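PDB 6GKV: coclaurine N-methyltransferase from Coptis japonica, which catalyses N-methylation of coclaurine and related tetrahydroisoquinolines in alkaloid biosynthesis, with S-adenosyl-L-methionine as the methyl donor. Local coordinates for residues R34-Q37 and W38-P42; F246-V250 and F251-T255. All coordinates share one frame; numbering follows the deposited sequence.

Interaction 1 (R34-Q37 and W38-P42); sequences RRLQ and WGYKP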
loop_
_atom_site.group_PDB
_atom_site.type_symbol
_atom_site.label_atom_id
_atom_site.label_comp_id
_atom_site.label_asym_id
_atom_site.label_seq_id
_atom_site.Cartn_x
_atom_site.Cartn_y
_atom_site.Cartn_z
ATOM N N ARG A 34 -18.504 10.766 10.718
ATOM C CA ARG A 34 -17.912 12.016 10.267
ATOM C C ARG A 34 -16.409 11.911 9.981
ATOM O O ARG A 34 -15.887 12.689 9.180
ATOM C CB ARG A 34 -18.142 13.114 11.295
ATOM C CG ARG A 34 -19.586 13.613 11.431
ATOM C CD ARG A 34 -19.674 14.680 12.542
ATOM N NE ARG A 34 -18.932 15.886 12.181
ATOM C CZ ARG A 34 -17.977 16.451 12.917
ATOM N NH1 ARG A 34 -17.622 15.941 14.092
ATOM N NH2 ARG A 34 -17.376 17.542 12.465
ATOM N N ARG A 35 -15.710 10.989 10.648
ATOM C CA ARG A 35 -14.278 10.809 10.399
ATOM C C ARG A 35 -14.094 10.087 9.061
ATOM O O ARG A 35 -13.241 10.464 8.252
ATOM C CB ARG A 35 -13.595 10.027 11.529
ATOM C CG ARG A 35 -12.070 9.878 11.330
ATOM C CD ARG A 35 -11.348 10.736 12.333
ATOM N NE ARG A 35 -10.505 11.734 11.707
ATOM C CZ ARG A 35 -9.987 12.770 12.352
ATOM N NH1 ARG A 35 -9.225 13.642 11.701
ATOM N NH2 ARG A 35 -10.239 12.929 13.641
ATOM N N LEU A 36 -14.915 9.069 8.817
ATOM C CA LEU A 36 -14.936 8.414 7.513
ATOM C C LEU A 36 -15.143 9.430 6.388
ATOM O O LEU A 36 -14.520 9.352 5.326
ATOM C CB LEU A 36 -16.029 7.352 7.464
ATOM C CG LEU A 36 -15.773 6.124 8.338
ATOM C CD1 LEU A 36 -16.762 5.036 7.963
ATOM C CD2 LEU A 36 -14.345 5.632 8.195
ATOM N N GLN A 37 -16.008 10.396 6.638
ATOM C CA GLN A 37 -16.379 11.365 5.618
ATOM C C GLN A 37 -15.213 12.301 5.350
ATOM O O GLN A 37 -14.972 12.718 4.222
ATOM C CB GLN A 37 -17.619 12.146 6.062
ATOM C CG GLN A 37 -18.068 13.245 5.126
ATOM C CD GLN A 37 -18.772 12.713 3.904
ATOM O OE1 GLN A 37 -19.652 11.852 4.004
ATOM N NE2 GLN A 37 -18.394 13.224 2.734
ATOM N N TRP A 38 -14.489 12.620 6.414
ATOM C CA TRP A 38 -13.332 13.493 6.355
ATOM C C TRP A 38 -12.135 12.722 5.801
ATOM O O TRP A 38 -11.282 13.281 5.112
ATOM C CB TRP A 38 -13.052 14.047 7.758
ATOM C CG TRP A 38 -11.708 14.658 7.971
ATOM C CD1 TRP A 38 -11.406 15.989 7.969
ATOM C CD2 TRP A 38 -10.478 13.965 8.253
ATOM N NE1 TRP A 38 -10.064 16.169 8.216
ATOM C CE2 TRP A 38 -9.473 14.944 8.397
ATOM C CE3 TRP A 38 -10.124 12.606 8.365
ATOM C CZ2 TRP A 38 -8.136 14.612 8.657
ATOM C CZ3 TRP A 38 -8.801 12.280 8.623
ATOM C CH2 TRP A 38 -7.822 13.273 8.757
ATOM N N GLY A 39 -12.102 11.427 6.096
ATOM C CA GLY A 39 -11.047 10.547 5.628
ATOM C C GLY A 39 -11.070 10.114 4.169
ATOM O O GLY A 39 -10.049 10.211 3.488
ATOM N N TYR A 40 -12.203 9.616 3.680
ATOM C CA TYR A 40 -12.271 9.166 2.283
ATOM C C TYR A 40 -12.201 10.351 1.312
ATOM O O TYR A 40 -12.680 11.447 1.616
ATOM C CB TYR A 40 -13.537 8.331 2.023
ATOM C CG TYR A 40 -13.426 6.905 2.545
ATOM C CD1 TYR A 40 -12.439 6.019 2.073
ATOM C CD2 TYR A 40 -14.319 6.438 3.499
ATOM C CE1 TYR A 40 -12.349 4.704 2.572
ATOM C CE2 TYR A 40 -14.239 5.146 3.991
ATOM C CZ TYR A 40 -13.265 4.285 3.539
ATOM O OH TYR A 40 -13.227 3.019 4.102
ATOM N N LYS A 41 -11.591 10.125 0.144
ATOM C CA LYS A 41 -11.433 11.183 -0.849
ATOM C C LYS A 41 -12.154 10.834 -2.149
ATOM O O LYS A 41 -12.272 9.665 -2.527
ATOM C CB LYS A 41 -9.953 11.455 -1.122
ATOM C CG LYS A 41 -9.204 12.085 0.051
ATOM C CD LYS A 41 -9.806 13.423 0.439
ATOM C CE LYS A 41 -9.169 13.974 1.714
ATOM N NZ LYS A 41 -9.806 15.254 2.199
ATOM N N PRO A 42 -12.651 11.853 -2.847
ATOM C CA PRO A 42 -13.459 11.510 -4.023
ATOM C C PRO A 42 -12.624 10.931 -5.180
ATOM O O PRO A 42 -13.169 10.202 -6.007
ATOM C CB PRO A 42 -14.125 12.848 -4.405
ATOM C CG PRO A 42 -13.338 13.911 -3.691
ATOM C CD PRO A 42 -12.744 13.274 -2.478
#
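Arg35 and Trp38, one turn apart at the C-terminal end of helix 21-39, form a cation-pi pair. The guanidinium carbon Arg35 CZ lies 4.0 Å from the centroid of the Trp38 six-membered ring, 14° off the ring normal. The two flat groups are almost perpendicular, at 87°, so the guanidinium does not stack; it turns an edge to the indole face, with Arg35 NH1 3.3 Å from Trp38 CH2 and NE over the CE3-CZ3 side. Both side chains leave the helix with CG anti to the backbone N (chi1 -177° in Arg35), which sets them side by side, and bends at chi2 and chi3 bring the arginine head back over the ring. Its other amino group, NH2, bonds to the carbonyl of Glu238. A leucine at Arg35 removes the cation and the NH2 donor, and would probably leave the indole freer to turn and the Glu238 carbonyl without this partner.

Beneath the pair, successive i+4 to i backbone bonds from the N atoms of Trp38, Gly39 and Tyr40 reach the O atoms of Arg34, Arg35 and Leu36. The final one, Tyr40 N to Leu36 O at 2.9 Å, comes where the chain leaves helical geometry. The Tyr40 ring passes obliquely by that carbonyl, CD2 being 3.4 Å from Leu36 O, while its CE2 meets Leu36 CD2 at 4.2 Å; its hydroxyl bonds to Glu341. The helix end thus combines backbone hydrogen bonds with a cation-pi attraction: the indole face probably offers the arginine charge a favourable electrostatic contact, while NH2 is held by the Glu238 carbonyl.

Interaction 2 (F246-V250 and F251-T255); sequences FTEYV and FPAGT. With F2W (6,7-dimethoxy-2-methyl-1,2,3,4-tetrahydroisoquinolin-2-ium), chain D.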
loop_
_atom_site.group_PDB
_atom_site.type_symbol
_atom_site.label_atom_id
_atom_site.label_comp_id
_atom_site.label_asym_id
_atom_site.label_seq_id
_atom_site.Cartn_x
_atom_site.Cartn_y
_atom_site.Cartn_z
ATOM N N PHE A 246 -14.962 13.126 20.351
ATOM C CA PHE A 246 -14.545 11.720 20.441
ATOM C C PHE A 246 -13.024 11.522 20.327
ATOM O O PHE A 246 -12.431 10.630 20.968
ATOM C CB PHE A 246 -15.266 10.900 19.347
ATOM C CG PHE A 246 -14.828 9.442 19.268
ATOM C CD1 PHE A 246 -15.282 8.511 20.192
ATOM C CD2 PHE A 246 -13.995 9.008 18.255
ATOM C CE1 PHE A 246 -14.887 7.186 20.125
ATOM C CE2 PHE A 246 -13.592 7.696 18.195
ATOM C CZ PHE A 246 -14.045 6.785 19.128
ATOM N N THR A 247 -12.383 12.340 19.503
ATOM C CA THR A 247 -10.979 12.094 19.196
ATOM C C THR A 247 -10.104 12.206 20.443
ATOM O O THR A 247 -9.175 11.421 20.618
ATOM C CB THR A 247 -10.468 13.052 18.102
ATOM O OG1 THR A 247 -11.270 12.883 16.922
ATOM C CG2 THR A 247 -9.033 12.736 17.752
ATOM N N GLU A 248 -10.415 13.150 21.334
ATOM C CA GLU A 248 -9.631 13.289 22.569
ATOM C C GLU A 248 -10.292 12.725 23.824
ATOM O O GLU A 248 -9.744 12.839 24.911
ATOM C CB GLU A 248 -9.284 14.753 22.800
ATOM C CG GLU A 248 -8.099 15.208 21.987
ATOM C CD GLU A 248 -7.971 16.708 21.932
ATOM O OE1 GLU A 248 -8.786 17.392 22.582
ATOM O OE2 GLU A 248 -7.067 17.203 21.226
ATOM N N TYR A 249 -11.468 12.128 23.666
ATOM C CA TYR A 249 -12.194 11.472 24.758
ATOM C C TYR A 249 -11.313 10.499 25.550
ATOM O O TYR A 249 -11.338 10.515 26.764
ATOM C CB TYR A 249 -13.397 10.742 24.160
ATOM C CG TYR A 249 -14.366 9.950 25.035
ATOM C CD1 TYR A 249 -14.814 10.407 26.294
ATOM C CD2 TYR A 249 -14.937 8.786 24.528
ATOM C CE1 TYR A 249 -15.767 9.660 27.033
ATOM C CE2 TYR A 249 -15.870 8.052 25.240
ATOM C CZ TYR A 249 -16.293 8.481 26.479
ATOM O OH TYR A 249 -17.233 7.689 27.121
ATOM N N VAL A 250 -10.533 9.662 24.866
ATOM C CA VAL A 250 -9.820 8.556 25.523
ATOM C C VAL A 250 -8.305 8.779 25.658
ATOM O O VAL A 250 -7.742 8.628 26.748
ATOM C CB VAL A 250 -10.061 7.239 24.767
ATOM C CG1 VAL A 250 -9.047 6.198 25.157
ATOM C CG2 VAL A 250 -11.453 6.735 25.046
ATOM N N PHE A 251 -7.657 9.121 24.546
ATOM C CA PHE A 251 -6.217 9.332 24.507
ATOM C C PHE A 251 -5.877 10.818 24.570
ATOM O O PHE A 251 -6.502 11.622 23.881
ATOM C CB PHE A 251 -5.611 8.729 23.238
ATOM C CG PHE A 251 -5.855 7.254 23.089
ATOM C CD1 PHE A 251 -6.996 6.782 22.441
ATOM C CD2 PHE A 251 -4.951 6.337 23.613
ATOM C CE1 PHE A 251 -7.227 5.432 22.322
ATOM C CE2 PHE A 251 -5.176 4.976 23.487
ATOM C CZ PHE A 251 -6.315 4.523 22.845
ATOM N N PRO A 252 -4.886 11.184 25.404
ATOM C CA PRO A 252 -4.433 12.583 25.478
ATOM C C PRO A 252 -4.004 13.145 24.107
ATOM O O PRO A 252 -3.558 12.404 23.220
ATOM C CB PRO A 252 -3.245 12.524 26.454
ATOM C CG PRO A 252 -2.903 11.048 26.617
ATOM C CD PRO A 252 -4.179 10.310 26.365
ATOM N N ALA A 253 -4.160 14.450 23.936
ATOM C CA ALA A 253 -3.878 15.083 22.656
ATOM C C ALA A 253 -2.439 14.840 22.202
ATOM O O ALA A 253 -1.505 14.837 23.021
ATOM C CB ALA A 253 -4.160 16.575 22.736
ATOM N N GLY A 254 -2.278 14.625 20.896
ATOM C CA GLY A 254 -0.974 14.389 20.303
ATOM C C GLY A 254 -0.212 13.151 20.750
ATOM O O GLY A 254 1.021 13.134 20.665
ATOM N N THR A 255 -0.907 12.121 21.225
ATOM C CA THR A 255 -0.220 10.886 21.621
ATOM C C THR A 255 -0.533 9.700 20.718
ATOM O O THR A 255 -0.015 8.606 20.942
ATOM C CB THR A 255 -0.580 10.429 23.074
ATOM O OG1 THR A 255 -2.003 10.408 23.235
ATOM C CG2 THR A 255 0.033 11.349 24.106
HETATM C CAM F2W D . -9.716 1.387 22.614
HETATM O OAK F2W D . -9.242 2.065 21.428
HETATM C CAB F2W D . -7.896 1.854 21.265
HETATM C CAA F2W D . -7.136 1.047 22.120
HETATM C CAF F2W D . -5.773 0.915 21.865
HETATM C CAJ F2W D . -4.949 0.110 22.632
HETATM C CAI F2W D . -3.417 0.423 22.622
HETATM N NAH F2W D . -3.033 0.318 21.205
HETATM C CAO F2W D . -1.669 0.883 21.218
HETATM C CAG F2W D . -3.859 1.394 20.652
HETATM C CAE F2W D . -5.210 1.493 20.759
HETATM C CAD F2W D . -5.960 2.321 19.928
HETATM C CAC F2W D . -7.315 2.464 20.165
HETATM O OAL F2W D . -8.154 3.245 19.415
HETATM C CAN F2W D . -7.629 3.912 18.252
HETATM O O HOH W 1 -9.307 9.239 22.082
HETATM O O HOH W 2 -6.637 12.329 21.199
#
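The pocket for the tetrahydroisoquinoline ligand F2W takes part of its wall from Phe251, whose ring meets the ligand at its edge and the preceding residue over one face. At that edge, Phe251 CZ is 3.5 Å from the aromatic carbon CAB of F2W, which lies near the phenyl plane. The face is covered by Val250: its CG1 stands 3.7 Å from the Phe251 ring centroid, 24° off the normal, as a CH-pi contact displaced toward the rim at CD1 and CE1. Val250 directs CG1 anti to its own N (chi1 163°), whereas Phe251 CG is anti to the carbonyl carbon (chi1 -59°); the two side chains consequently run alongside each other.

Water joins the backbone behind this pair. One molecule donates to Thr247 O at 2.6 Å and accepts from Phe251 N at 3.0 Å; a second lies 2.8 Å from both Thr247 O and Phe251 O. Farther along, Glu248 OE2 comes within 3.3 Å of the methyl carbon Ala253 CB. The type II turn from Pro252 to Thr255 has Gly254 at its positive-phi position, and Thr255 OG1 donates to Pro252 O at 2.5 Å.

The whole segment belongs to the loop between strands 235-236 and 257-258. Helix 313-335 packs against Val250 through Phe326 and Ser329, and its Tyr322 hydroxyl bonds to Val250 O. Phe246 rests on Ile28 and Leu32 of helix 21-39, while Pro252 and Thr255 touch Gln73 and Leu70 of helix 70-73.

Following the chain from the N terminus, interaction 1 ends helix 21-39 and leads toward helix 44-58; interaction 2 comes some two hundred residues later, between strands 235-236 and 257-258. Interaction 1 closes the last helical turns, interaction 2 a water-bridged bend with a beta turn following it, and the two lie in series without nesting or crossing. They nevertheless meet in space, where Arg35 NH2 packs 3.4 Å from Thr247 OG1, although their centres are about 19 Å apart. Thr247 OG1 bonds to Asp244, itself a weak, long ion partner of Arg35. Helix 21-39 is thereby joined to the pocket loop: side-chain packing between residues far apart in sequence brings two local contacts together.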